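Local coordinates for protein putative HAD family hydrolase (Streptomyces avermitilis, PDB 3MMZ) that probably acts as the KdsC-like HAD phosphatase domain of a longer protein whose other part is predicted to make CMP-N-acylneuraminate from N-acylneuraminate and CTP, at residues Val16-Thr24 against Val38-Ile48; Phe118-Ser129 against Ala137-Gly146. All blocks are in the same frame, centred on the assembly; numbering follows the deposited sequence.

In the fold
Contact 1 is buried in the chain, 10 of its 11 touching residues being shielded; contact 2 is only partly so, running from the interior to the surface, where Arg139 and Ser129 are exposed. Both reach the same parallel sheet. Residues 16-24 leave its strand 14-17 and meet a separate element, the hairpin strand and helix of 38-48, through apolar side chains and bridging water. Segments 118-129 and 137-146 are instead joined along a short parallel strand pairing, by direct backbone bonds, and by a cation-pi stack. Each contact holds a calcium ion, one at the HAD-type loop, the other at a subunit interface. They meet where Gly21 O lies 3.5 Å from Val127 CG2.

Contact 1: residues Val16-Thr24 against Val38-Ile48; sequences VLDFDGTQT and VSVHRGDGLGI. With CA (calcium ion), chain M.
Leu17, on the strand 14-17 in the middle of the HAD sheet, turns its CD1 onto Ile48 CD1 of helix 42-53 at 3.8 Å, which ties the sheet to that helix. The following loop carries a sequence matching the HAD DxDx(T/V) pattern, and a calcium ion is bound there: Asp18 OD2 binds it at 2.4 Å. Phe19, its CG anti to the backbone N (chi1 -176°), sends its ring out to the hairpin strand. There CG2 of Val38 meets the ring edge near its plane, 3.7 Å from Phe19 CZ, while Val40 CG1 approaches Phe19 CE1 obliquely. The backbone O of Asp20 also binds the calcium, with three waters and Asn110 completing the shell. Thr22 OG1 donates to the anti lone pair of Asp18 OD2, so this oxygen is gripped by both metal and hydroxyl. One water joins Thr22 O to Asp44 OD2, while OD1 of the same carboxylate accepts from Arg152 N. Gln23 reaches out extended beyond CG, and its NE2 donates almost straight (176°) to Asp18 O at 3.1 Å from above the carbonyl plane, while its OE1 packs on Ile48 CD1. Thr24 CG2 lies over one face of the Phe19 ring. Polar linkage across the contact passes through water: a second molecule donates to Gln23 O and to Asp44 OD2, and accepts from His41 N at 2.9 Å.

Contact 2: residues Phe118-Ser129 against Ala137-Gly146; sequences FALVGWPVAVAS and AARAVTTVPG. With CA (calcium ion), chain F.
A beta-alpha-beta unit, strand 123-126, helix 132-137 and strand 140-141, brings these segments together at one edge of the chain's parallel sheet. Register is fixed by Ala126, whose N donates to Ala140 O in the carbonyl plane and whose O accepts from Thr142 N, both at 3.0 Å. Ahead of the bridge, Pro124 O takes Arg139 N at 2.8 Å. Arg139 then runs fully extended, with CG anti to its own N (chi1 -174°), and lays its guanidinium flat over one face of the Trp123 indole. The planes differ by 8°, and CZ stands 3.5 Å from the centroid of the Trp123 six-membered ring, a cation-pi stack reinforced by CD over the same ring. Within the guanidinium plane, NH1 donates to Gly122 O (2.9 Å), standing above the plane of that carbonyl, which would help fix the rotation of the group. A leucine in place of Trp123 would probably leave the guanidinium without its flat aromatic platform, held chiefly by the Gly122 bond and freer to swing. On the helix side, Ala138 CB packs on Ala126 CB at 3.6 Å, while Ala138 O binds a calcium ion shared with Gly136 and with the same carbonyls of a neighbouring subunit. Beyond the strands, Ser129 OG accepts from Gly146 N at 2.9 Å. Adjacent parallel strands joined through a helix are typical of the Rossmann-like HAD core.

Contact 1: residues Val16-Thr24 against Val38-Ile48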
ATOM      1  N   VAL D  16      30.138  -1.678  -8.436  1.00 13.81           N
ATOM      2  CA  VAL D  16      30.331  -0.315  -7.971  1.00 12.93           C
ATOM      3  C   VAL D  16      28.984   0.272  -7.565  1.00 12.73           C
ATOM      4  O   VAL D  16      28.021   0.209  -8.332  1.00 11.93           O
ATOM      5  CB  VAL D  16      31.021   0.566  -9.040  1.00 12.68           C
ATOM      6  CG1 VAL D  16      31.278   1.971  -8.489  1.00 10.85           C
ATOM      7  CG2 VAL D  16      32.348  -0.069  -9.487  1.00 10.81           C
ATOM      8  N   LEU D  17      28.924   0.824  -6.360  1.00 12.85           N
ATOM      9  CA  LEU D  17      27.655   1.303  -5.797  1.00 13.96           C
ATOM     10  C   LEU D  17      27.648   2.808  -5.545  1.00 14.54           C
ATOM     11  O   LEU D  17      28.545   3.349  -4.903  1.00 14.22           O
ATOM     12  CB  LEU D  17      27.340   0.565  -4.481  1.00 14.36           C
ATOM     13  CG  LEU D  17      27.377  -0.966  -4.491  1.00 10.89           C
ATOM     14  CD1 LEU D  17      27.305  -1.506  -3.064  1.00 15.01           C
ATOM     15  CD2 LEU D  17      26.256  -1.562  -5.329  1.00 14.67           C
ATOM     16  N   ASP D  18      26.629   3.478  -6.072  1.00 14.94           N
ATOM     17  CA  ASP D  18      26.249   4.794  -5.598  1.00 14.85           C
ATOM     18  C   ASP D  18      25.768   4.667  -4.137  1.00 14.52           C
ATOM     19  O   ASP D  18      25.459   3.564  -3.686  1.00 14.86           O
ATOM     20  CB  ASP D  18      25.159   5.367  -6.503  1.00 15.39           C
ATOM     21  CG  ASP D  18      24.585   6.662  -5.976  1.00 10.71           C
ATOM     22  OD1 ASP D  18      25.357   7.612  -5.725  1.00 15.67           O
ATOM     23  OD2 ASP D  18      23.360   6.721  -5.793  1.00 15.99           O
ATOM     24  N   PHE D  19      25.729   5.773  -3.392  1.00 13.79           N
ATOM     25  CA  PHE D  19      25.328   5.709  -1.981  1.00 14.33           C
ATOM     26  C   PHE D  19      23.933   6.266  -1.700  1.00 13.86           C
ATOM     27  O   PHE D  19      22.985   5.490  -1.584  1.00 12.95           O
ATOM     28  CB  PHE D  19      26.373   6.349  -1.063  1.00 15.08           C
ATOM     29  CG  PHE D  19      26.054   6.212   0.406  1.00 16.55           C
ATOM     30  CD1 PHE D  19      26.175   4.979   1.050  1.00 15.44           C
ATOM     31  CD2 PHE D  19      25.644   7.314   1.142  1.00 15.25           C
ATOM     32  CE1 PHE D  19      25.892   4.850   2.409  1.00 16.79           C
ATOM     33  CE2 PHE D  19      25.360   7.201   2.500  1.00 16.71           C
ATOM     34  CZ  PHE D  19      25.478   5.964   3.134  1.00 15.55           C
ATOM     35  N   ASP D  20      23.787   7.590  -1.607  1.00 14.10           N
ATOM     36  CA  ASP D  20      22.462   8.168  -1.325  1.00 14.69           C
ATOM     37  C   ASP D  20      21.456   7.804  -2.413  1.00 13.83           C
ATOM     38  O   ASP D  20      21.710   8.015  -3.594  1.00 13.30           O
ATOM     39  CB  ASP D  20      22.527   9.693  -1.164  1.00 16.28           C
ATOM     40  CG  ASP D  20      23.338  10.119   0.051  1.00 26.99           C
ATOM     41  OD1 ASP D  20      22.767  10.211   1.161  1.00 17.99           O
ATOM     42  OD2 ASP D  20      24.550  10.373  -0.110  1.00 18.04           O
ATOM     43  N   GLY D  21      20.323   7.235  -2.005  1.00 13.17           N
ATOM     44  CA  GLY D  21      19.253   6.931  -2.944  1.00 13.06           C
ATOM     45  C   GLY D  21      19.370   5.532  -3.519  1.00 12.48           C
ATOM     46  O   GLY D  21      18.420   5.026  -4.130  1.00 11.41           O
ATOM     47  N   THR D  22      20.526   4.909  -3.282  1.00 12.86           N
ATOM     48  CA  THR D  22      20.837   3.579  -3.815  1.00 13.59           C
ATOM     49  C   THR D  22      20.985   2.580  -2.669  1.00 12.99           C
ATOM     50  O   THR D  22      20.321   1.540  -2.664  1.00 13.12           O
ATOM     51  CB  THR D  22      22.098   3.623  -4.728  1.00 14.24           C
ATOM     52  OG1 THR D  22      21.786   4.386  -5.903  1.00 13.67           O
ATOM     53  CG2 THR D  22      22.555   2.211  -5.148  1.00 13.65           C
ATOM     54  N   GLN D  23      21.844   2.915  -1.706  1.00 12.25           N
ATOM     55  CA  GLN D  23      21.935   2.181  -0.434  1.00 12.61           C
ATOM     56  C   GLN D  23      21.071   2.846   0.642  1.00 12.78           C
ATOM     57  O   GLN D  23      20.991   2.358   1.770  1.00 12.97           O
ATOM     58  CB  GLN D  23      23.390   2.134   0.036  1.00 12.81           C
ATOM     59  CG  GLN D  23      24.299   1.409  -0.920  1.00 13.56           C
ATOM     60  CD  GLN D  23      25.751   1.416  -0.470  1.00 14.48           C
ATOM     61  OE1 GLN D  23      26.104   0.817   0.547  1.00 14.04           O
ATOM     62  NE2 GLN D  23      26.593   2.117  -1.216  1.00 13.63           N
ATOM     63  N   THR D  24      20.462   3.984   0.296  1.00 13.22           N
ATOM     64  CA  THR D  24      19.548   4.693   1.209  1.00 13.22           C
ATOM     65  C   THR D  24      18.291   5.077   0.443  1.00 12.67           C
ATOM     66  O   THR D  24      18.264   5.007  -0.782  1.00 12.37           O
ATOM     67  CB  THR D  24      20.154   6.008   1.772  1.00 13.37           C
ATOM     68  OG1 THR D  24      20.063   7.042   0.783  1.00 13.38           O
ATOM     69  CG2 THR D  24      21.613   5.834   2.226  1.00 13.44           C
ATOM     70  N   VAL D  38      21.929   8.875   8.104  1.00 13.24           N
ATOM     71  CA  VAL D  38      21.200   8.214   7.013  1.00 12.87           C
ATOM     72  C   VAL D  38      20.846   6.779   7.407  1.00 12.57           C
ATOM     73  O   VAL D  38      21.501   6.196   8.269  1.00 12.53           O
ATOM     74  CB  VAL D  38      21.980   8.222   5.661  1.00 13.62           C
ATOM     75  CG1 VAL D  38      22.277   9.663   5.201  1.00 17.09           C
ATOM     76  CG2 VAL D  38      23.278   7.410   5.773  1.00 17.08           C
ATOM     77  N   SER D  39      19.801   6.224   6.793  1.00 12.40           N
ATOM     78  CA  SER D  39      19.438   4.830   7.065  1.00 12.62           C
ATOM     79  C   SER D  39      19.939   3.930   5.955  1.00 12.58           C
ATOM     80  O   SER D  39      19.676   4.167   4.769  1.00 13.38           O
ATOM     81  CB  SER D  39      17.920   4.662   7.262  1.00 13.41           C
ATOM     82  OG  SER D  39      17.491   5.414   8.385  1.00 23.28           O
ATOM     83  N   VAL D  40      20.680   2.902   6.347  1.00 11.88           N
ATOM     84  CA  VAL D  40      21.120   1.865   5.431  1.00 11.74           C
ATOM     85  C   VAL D  40      20.370   0.569   5.790  1.00 12.52           C
ATOM     86  O   VAL D  40      19.533   0.569   6.698  1.00 12.85           O
ATOM     87  CB  VAL D  40      22.667   1.691   5.440  1.00 11.61           C
ATOM     88  CG1 VAL D  40      23.349   2.943   4.844  1.00  9.61           C
ATOM     89  CG2 VAL D  40      23.198   1.379   6.856  1.00  9.49           C
ATOM     90  N   HIS D  41      20.671  -0.522   5.094  1.00 12.49           N
ATOM     91  CA  HIS D  41      19.881  -1.756   5.229  1.00 12.26           C
ATOM     92  C   HIS D  41      20.787  -2.964   5.480  1.00 11.92           C
ATOM     93  O   HIS D  41      21.780  -3.143   4.782  1.00 11.12           O
ATOM     94  CB  HIS D  41      19.060  -1.935   3.944  1.00 12.71           C
ATOM     95  CG  HIS D  41      17.962  -2.946   4.037  1.00 12.76           C
ATOM     96  ND1 HIS D  41      18.164  -4.289   3.793  1.00 13.45           N
ATOM     97  CD2 HIS D  41      16.641  -2.806   4.301  1.00 12.88           C
ATOM     98  CE1 HIS D  41      17.019  -4.936   3.925  1.00 12.79           C
ATOM     99  NE2 HIS D  41      16.080  -4.060   4.236  1.00 13.02           N
ATOM    100  N   ARG D  42      20.433  -3.783   6.476  1.00 12.30           N
ATOM    101  CA  ARG D  42      21.252  -4.942   6.874  1.00 13.77           C
ATOM    102  C   ARG D  42      21.273  -6.031   5.817  1.00 14.05           C
ATOM    103  O   ARG D  42      22.251  -6.765   5.698  1.00 14.26           O
ATOM    104  CB  ARG D  42      20.774  -5.536   8.201  1.00 14.43           C
ATOM    105  CG  ARG D  42      21.073  -4.673   9.423  1.00 17.28           C
ATOM    106  CD  ARG D  42      22.448  -4.988  10.032  1.00 16.17           C
ATOM    107  NE  ARG D  42      22.618  -4.323  11.321  1.00 17.87           N
ATOM    108  CZ  ARG D  42      23.561  -3.427  11.603  1.00 17.00           C
ATOM    109  NH1 ARG D  42      24.460  -3.076  10.695  1.00 18.21           N
ATOM    110  NH2 ARG D  42      23.605  -2.889  12.815  1.00 18.35           N
ATOM    111  N   GLY D  43      20.172  -6.154   5.081  1.00 14.17           N
ATOM    112  CA  GLY D  43      20.110  -7.035   3.915  1.00 13.86           C
ATOM    113  C   GLY D  43      21.130  -6.644   2.860  1.00 13.36           C
ATOM    114  O   GLY D  43      21.843  -7.509   2.337  1.00 12.69           O
ATOM    115  N   ASP D  44      21.211  -5.350   2.533  1.00 13.35           N
ATOM    116  CA  ASP D  44      22.268  -4.851   1.642  1.00 13.66           C
ATOM    117  C   ASP D  44      23.648  -5.245   2.170  1.00 13.47           C
ATOM    118  O   ASP D  44      24.520  -5.664   1.409  1.00 14.11           O
ATOM    119  CB  ASP D  44      22.220  -3.319   1.500  1.00 14.21           C
ATOM    120  CG  ASP D  44      21.044  -2.827   0.669  1.00 14.68           C
ATOM    121  OD1 ASP D  44      20.463  -3.607  -0.117  1.00 15.22           O
ATOM    122  OD2 ASP D  44      20.710  -1.628   0.797  1.00 15.64           O
ATOM    123  N   GLY D  45      23.849  -5.081   3.475  1.00 12.94           N
ATOM    124  CA  GLY D  45      25.115  -5.416   4.109  1.00 12.77           C
ATOM    125  C   GLY D  45      25.493  -6.873   3.914  1.00 12.57           C
ATOM    126  O   GLY D  45      26.643  -7.192   3.635  1.00 12.39           O
ATOM    127  N   LEU D  46      24.508  -7.756   4.034  1.00 12.57           N
ATOM    128  CA  LEU D  46      24.746  -9.186   3.873  1.00 13.12           C
ATOM    129  C   LEU D  46      25.020  -9.507   2.418  1.00 12.95           C
ATOM    130  O   LEU D  46      25.886 -10.333   2.125  1.00 13.10           O
ATOM    131  CB  LEU D  46      23.552 -10.001   4.408  1.00 14.13           C
ATOM    132  CG  LEU D  46      23.693 -11.526   4.416  1.00 18.80           C
ATOM    133  CD1 LEU D  46      24.604 -11.999   5.546  1.00 15.46           C
ATOM    134  CD2 LEU D  46      22.315 -12.178   4.535  1.00 15.09           C
ATOM    135  N   GLY D  47      24.284  -8.853   1.516  1.00 13.02           N
ATOM    136  CA  GLY D  47      24.480  -9.001   0.072  1.00 13.05           C
ATOM    137  C   GLY D  47      25.867  -8.548  -0.362  1.00 12.57           C
ATOM    138  O   GLY D  47      26.550  -9.236  -1.109  1.00 12.24           O
ATOM    139  N   ILE D  48      26.266  -7.368   0.094  1.00 12.43           N
ATOM    140  CA  ILE D  48      27.585  -6.813  -0.213  1.00 12.54           C
ATOM    141  C   ILE D  48      28.706  -7.734   0.294  1.00 13.16           C
ATOM    142  O   ILE D  48      29.671  -8.009  -0.430  1.00 13.56           O
ATOM    143  CB  ILE D  48      27.704  -5.377   0.357  1.00 12.11           C
ATOM    144  CG1 ILE D  48      26.788  -4.435  -0.439  1.00 15.52           C
ATOM    145  CG2 ILE D  48      29.158  -4.889   0.354  1.00 15.47           C
ATOM    146  CD1 ILE D  48      26.442  -3.096   0.251  1.00 12.57           C
TER
HETATM  147 CA    CA M 500      22.361   8.942  -5.601  1.00 13.99          CA
HETATM  148  O   HOH W   1      24.037  10.271  -4.519  1.00 16.97           O
HETATM  149  O   HOH W   2      19.196  -0.561  -1.126  1.00 13.48           O
HETATM  150  O   HOH W   3      21.922  -0.052   2.487  1.00 11.10           O
HETATM  151  O   HOH W   4      20.669  10.417  -4.931  1.00 22.55           O
HETATM  152  O   HOH W   5      23.139   9.514  -7.739  1.00 15.04           O

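Contact 2: residues Phe118-Ser129 against Ala137-Gly146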
ATOM      1  N   PHE D 118      26.486   5.113 -16.053  1.00 11.54           N
ATOM      2  CA  PHE D 118      25.679   4.115 -16.760  1.00 11.76           C
ATOM      3  C   PHE D 118      26.238   3.899 -18.174  1.00 12.51           C
ATOM      4  O   PHE D 118      26.411   2.762 -18.597  1.00 13.22           O
ATOM      5  CB  PHE D 118      24.204   4.571 -16.845  1.00 11.41           C
ATOM      6  CG  PHE D 118      23.337   4.143 -15.683  1.00 13.10           C
ATOM      7  CD1 PHE D 118      23.871   3.895 -14.422  1.00 11.59           C
ATOM      8  CD2 PHE D 118      21.954   4.003 -15.864  1.00 11.83           C
ATOM      9  CE1 PHE D 118      23.043   3.490 -13.359  1.00 12.85           C
ATOM     10  CE2 PHE D 118      21.122   3.615 -14.820  1.00 12.56           C
ATOM     11  CZ  PHE D 118      21.664   3.347 -13.563  1.00 12.17           C
ATOM     12  N   ALA D 119      26.529   4.993 -18.881  1.00 13.01           N
ATOM     13  CA  ALA D 119      27.071   4.935 -20.253  1.00 14.03           C
ATOM     14  C   ALA D 119      28.451   4.273 -20.330  1.00 15.25           C
ATOM     15  O   ALA D 119      28.792   3.656 -21.344  1.00 16.10           O
ATOM     16  CB  ALA D 119      27.119   6.334 -20.891  1.00 14.15           C
ATOM     17  N   LEU D 120      29.235   4.426 -19.268  1.00 15.37           N
ATOM     18  CA  LEU D 120      30.586   3.868 -19.181  1.00 16.51           C
ATOM     19  C   LEU D 120      30.614   2.338 -19.034  1.00 15.94           C
ATOM     20  O   LEU D 120      31.502   1.681 -19.577  1.00 16.30           O
ATOM     21  CB  LEU D 120      31.317   4.487 -17.984  1.00 18.32           C
ATOM     22  CG  LEU D 120      32.793   4.907 -17.940  1.00 34.70           C
ATOM     23  CD1 LEU D 120      33.751   3.997 -18.722  1.00 19.81           C
ATOM     24  CD2 LEU D 120      32.921   6.338 -18.426  1.00 20.00           C
ATOM     25  N   VAL D 121      29.662   1.775 -18.293  1.00 15.41           N
ATOM     26  CA  VAL D 121      29.786   0.384 -17.841  1.00 15.28           C
ATOM     27  C   VAL D 121      28.898  -0.594 -18.602  1.00 14.99           C
ATOM     28  O   VAL D 121      27.928  -0.196 -19.245  1.00 15.38           O
ATOM     29  CB  VAL D 121      29.545   0.239 -16.325  1.00 15.61           C
ATOM     30  CG1 VAL D 121      30.499   1.137 -15.546  1.00 16.86           C
ATOM     31  CG2 VAL D 121      28.071   0.555 -15.962  1.00 15.90           C
ATOM     32  N   GLY D 122      29.246  -1.874 -18.520  1.00 14.00           N
ATOM     33  CA  GLY D 122      28.508  -2.929 -19.206  1.00 12.96           C
ATOM     34  C   GLY D 122      27.148  -3.198 -18.585  1.00 12.04           C
ATOM     35  O   GLY D 122      26.179  -3.451 -19.296  1.00 11.29           O
ATOM     36  N   TRP D 123      27.078  -3.115 -17.260  1.00 11.81           N
ATOM     37  CA  TRP D 123      25.881  -3.521 -16.534  1.00 12.18           C
ATOM     38  C   TRP D 123      25.351  -2.421 -15.606  1.00 11.22           C
ATOM     39  O   TRP D 123      25.484  -2.529 -14.382  1.00 11.18           O
ATOM     40  CB  TRP D 123      26.157  -4.825 -15.764  1.00 12.68           C
ATOM     41  CG  TRP D 123      26.282  -6.028 -16.668  1.00 14.67           C
ATOM     42  CD1 TRP D 123      27.421  -6.504 -17.261  1.00 13.76           C
ATOM     43  CD2 TRP D 123      25.223  -6.900 -17.074  1.00 13.57           C
ATOM     44  NE1 TRP D 123      27.133  -7.617 -18.015  1.00 14.23           N
ATOM     45  CE2 TRP D 123      25.789  -7.884 -17.912  1.00 14.61           C
ATOM     46  CE3 TRP D 123      23.840  -6.943 -16.808  1.00 14.87           C
ATOM     47  CZ2 TRP D 123      25.026  -8.908 -18.487  1.00 13.69           C
ATOM     48  CZ3 TRP D 123      23.082  -7.962 -17.385  1.00 13.44           C
ATOM     49  CH2 TRP D 123      23.679  -8.925 -18.216  1.00 14.79           C
ATOM     50  N   PRO D 124      24.753  -1.354 -16.181  1.00 10.70           N
ATOM     51  CA  PRO D 124      24.158  -0.335 -15.319  1.00 10.49           C
ATOM     52  C   PRO D 124      22.852  -0.865 -14.743  1.00 10.57           C
ATOM     53  O   PRO D 124      22.071  -1.470 -15.476  1.00 10.28           O
ATOM     54  CB  PRO D 124      23.874   0.825 -16.278  1.00 10.82           C
ATOM     55  CG  PRO D 124      23.787   0.202 -17.638  1.00 13.54           C
ATOM     56  CD  PRO D 124      24.716  -0.963 -17.612  1.00 11.00           C
ATOM     57  N   VAL D 125      22.644  -0.646 -13.446  1.00 10.55           N
ATOM     58  CA  VAL D 125      21.453  -1.143 -12.742  1.00 10.45           C
ATOM     59  C   VAL D 125      20.804   0.011 -11.978  1.00 10.44           C
ATOM     60  O   VAL D 125      21.480   0.776 -11.261  1.00 11.04           O
ATOM     61  CB  VAL D 125      21.781  -2.325 -11.774  1.00 10.68           C
ATOM     62  CG1 VAL D 125      20.508  -2.823 -11.077  1.00 11.49           C
ATOM     63  CG2 VAL D 125      22.477  -3.489 -12.522  1.00 11.92           C
ATOM     64  N   ALA D 126      19.496   0.163 -12.154  1.00  9.84           N
ATOM     65  CA  ALA D 126      18.757   1.208 -11.463  1.00 10.23           C
ATOM     66  C   ALA D 126      17.972   0.559 -10.342  1.00 10.33           C
ATOM     67  O   ALA D 126      17.392  -0.516 -10.534  1.00 10.85           O
ATOM     68  CB  ALA D 126      17.791   1.912 -12.437  1.00 10.60           C
ATOM     69  N   VAL D 127      17.966   1.193  -9.168  1.00 10.11           N
ATOM     70  CA  VAL D 127      17.048   0.790  -8.090  1.00 10.30           C
ATOM     71  C   VAL D 127      15.616   1.136  -8.504  1.00 10.76           C
ATOM     72  O   VAL D 127      15.407   2.003  -9.368  1.00 10.35           O
ATOM     73  CB  VAL D 127      17.431   1.402  -6.715  1.00 10.45           C
ATOM     74  CG1 VAL D 127      18.820   0.917  -6.297  1.00 13.71           C
ATOM     75  CG2 VAL D 127      17.387   2.929  -6.745  1.00 12.79           C
ATOM     76  N   ALA D 128      14.639   0.442  -7.908  1.00 11.05           N
ATOM     77  CA  ALA D 128      13.229   0.616  -8.248  1.00 11.48           C
ATOM     78  C   ALA D 128      12.764   2.057  -8.100  1.00 11.74           C
ATOM     79  O   ALA D 128      11.917   2.528  -8.878  1.00 11.51           O
ATOM     80  CB  ALA D 128      12.357  -0.311  -7.402  1.00 11.75           C
ATOM     81  N   SER D 129      13.342   2.748  -7.115  1.00 11.98           N
ATOM     82  CA  SER D 129      12.979   4.126  -6.786  1.00 12.82           C
ATOM     83  C   SER D 129      13.745   5.180  -7.605  1.00 13.12           C
ATOM     84  O   SER D 129      13.625   6.380  -7.346  1.00 13.13           O
ATOM     85  CB  SER D 129      13.203   4.379  -5.284  1.00 12.23           C
ATOM     86  OG  SER D 129      14.484   3.922  -4.875  1.00 12.82           O
ATOM     87  N   ALA D 137      17.276   3.949 -18.660  1.00 10.56           N
ATOM     88  CA  ALA D 137      18.673   3.846 -19.098  1.00 11.16           C
ATOM     89  C   ALA D 137      19.387   2.584 -18.628  1.00 11.00           C
ATOM     90  O   ALA D 137      20.327   2.122 -19.267  1.00 11.10           O
ATOM     91  CB  ALA D 137      19.450   5.079 -18.635  1.00 11.53           C
ATOM     92  N   ALA D 138      18.950   2.047 -17.495  1.00 10.40           N
ATOM     93  CA  ALA D 138      19.532   0.841 -16.927  1.00 10.70           C
ATOM     94  C   ALA D 138      19.379  -0.387 -17.826  1.00 11.10           C
ATOM     95  O   ALA D 138      18.465  -0.474 -18.660  1.00 10.88           O
ATOM     96  CB  ALA D 138      18.917   0.568 -15.564  1.00 10.18           C
ATOM     97  N   ARG D 139      20.281  -1.336 -17.635  1.00 11.14           N
ATOM     98  CA  ARG D 139      20.191  -2.631 -18.297  1.00 11.18           C
ATOM     99  C   ARG D 139      19.317  -3.588 -17.476  1.00 10.82           C
ATOM    100  O   ARG D 139      18.709  -4.517 -18.018  1.00 10.95           O
ATOM    101  CB  ARG D 139      21.599  -3.190 -18.504  1.00 11.68           C
ATOM    102  CG  ARG D 139      21.672  -4.474 -19.302  1.00 12.80           C
ATOM    103  CD  ARG D 139      23.114  -4.809 -19.645  1.00 12.52           C
ATOM    104  NE  ARG D 139      23.225  -6.088 -20.344  1.00 13.10           N
ATOM    105  CZ  ARG D 139      24.361  -6.565 -20.866  1.00 13.76           C
ATOM    106  NH1 ARG D 139      25.494  -5.877 -20.774  1.00 13.21           N
ATOM    107  NH2 ARG D 139      24.365  -7.737 -21.479  1.00 13.13           N
ATOM    108  N   ALA D 140      19.251  -3.343 -16.172  1.00 10.37           N
ATOM    109  CA  ALA D 140      18.412  -4.104 -15.256  1.00 10.73           C
ATOM    110  C   ALA D 140      17.857  -3.142 -14.197  1.00 10.69           C
ATOM    111  O   ALA D 140      18.487  -2.120 -13.899  1.00 10.36           O
ATOM    112  CB  ALA D 140      19.217  -5.218 -14.613  1.00 10.97           C
ATOM    113  N   VAL D 141      16.675  -3.451 -13.649  1.00  9.97           N
ATOM    114  CA  VAL D 141      16.026  -2.575 -12.669  1.00 10.38           C
ATOM    115  C   VAL D 141      15.585  -3.455 -11.511  1.00 10.52           C
ATOM    116  O   VAL D 141      14.961  -4.495 -11.732  1.00 10.33           O
ATOM    117  CB  VAL D 141      14.787  -1.841 -13.273  1.00  9.89           C
ATOM    118  CG1 VAL D 141      14.129  -0.906 -12.258  1.00 12.86           C
ATOM    119  CG2 VAL D 141      15.165  -1.053 -14.549  1.00 13.19           C
ATOM    120  N   THR D 142      15.919  -3.065 -10.284  1.00 10.80           N
ATOM    121  CA  THR D 142      15.511  -3.872  -9.133  1.00 11.73           C
ATOM    122  C   THR D 142      14.018  -3.675  -8.882  1.00 12.96           C
ATOM    123  O   THR D 142      13.427  -2.698  -9.358  1.00 12.42           O
ATOM    124  CB  THR D 142      16.300  -3.527  -7.848  1.00 12.08           C
ATOM    125  OG1 THR D 142      15.930  -2.217  -7.397  1.00 13.49           O
ATOM    126  CG2 THR D 142      17.807  -3.603  -8.085  1.00 14.00           C
ATOM    127  N   THR D 143      13.408  -4.611  -8.154  1.00 13.58           N
ATOM    128  CA  THR D 143      12.021  -4.447  -7.724  1.00 14.47           C
ATOM    129  C   THR D 143      11.960  -3.700  -6.391  1.00 14.67           C
ATOM    130  O   THR D 143      10.989  -3.005  -6.095  1.00 15.08           O
ATOM    131  CB  THR D 143      11.314  -5.815  -7.570  1.00 15.45           C
ATOM    132  OG1 THR D 143      12.001  -6.595  -6.587  1.00 21.33           O
ATOM    133  CG2 THR D 143      11.319  -6.566  -8.863  1.00 20.35           C
ATOM    134  N   VAL D 144      13.014  -3.845  -5.590  1.00 13.87           N
ATOM    135  CA  VAL D 144      13.083  -3.265  -4.249  1.00 14.45           C
ATOM    136  C   VAL D 144      13.708  -1.870  -4.339  1.00 14.06           C
ATOM    137  O   VAL D 144      14.728  -1.713  -5.003  1.00 13.94           O
ATOM    138  CB  VAL D 144      13.964  -4.186  -3.331  1.00 15.07           C
ATOM    139  CG1 VAL D 144      14.192  -3.575  -1.974  1.00 23.21           C
ATOM    140  CG2 VAL D 144      13.304  -5.567  -3.184  1.00 23.26           C
ATOM    141  N   PRO D 145      13.108  -0.853  -3.677  1.00 13.78           N
ATOM    142  CA  PRO D 145      13.694   0.498  -3.762  1.00 13.37           C
ATOM    143  C   PRO D 145      14.982   0.719  -2.948  1.00 12.57           C
ATOM    144  O   PRO D 145      15.335  -0.093  -2.107  1.00 12.68           O
ATOM    145  CB  PRO D 145      12.574   1.400  -3.235  1.00 14.07           C
ATOM    146  CG  PRO D 145      11.772   0.531  -2.316  1.00 15.60           C
ATOM    147  CD  PRO D 145      11.877  -0.882  -2.857  1.00 14.28           C
ATOM    148  N   GLY D 146      15.663   1.840  -3.192  1.00 12.83           N
ATOM    149  CA  GLY D 146      16.868   2.193  -2.433  1.00 13.44           C
ATOM    150  C   GLY D 146      16.586   2.314  -0.938  1.00 13.55           C
ATOM    151  O   GLY D 146      15.577   2.907  -0.529  1.00 13.31           O
TER
HETATM  152 CA    CA F 501      16.717  -0.272 -20.139  1.00 10.33          CA
HETATM  153  O   HOH W   6      13.534   4.445  -1.835  1.00 29.72           O
HETATM  154  O   HOH W   7      18.084  -1.763 -21.644  1.00 14.24           O
HETATM  155  O   HOH W   8      17.996   0.929 -21.979  1.00 13.46           O
HETATM  156  O   HOH W   9      15.283  -0.242 -18.296  1.00 10.27           O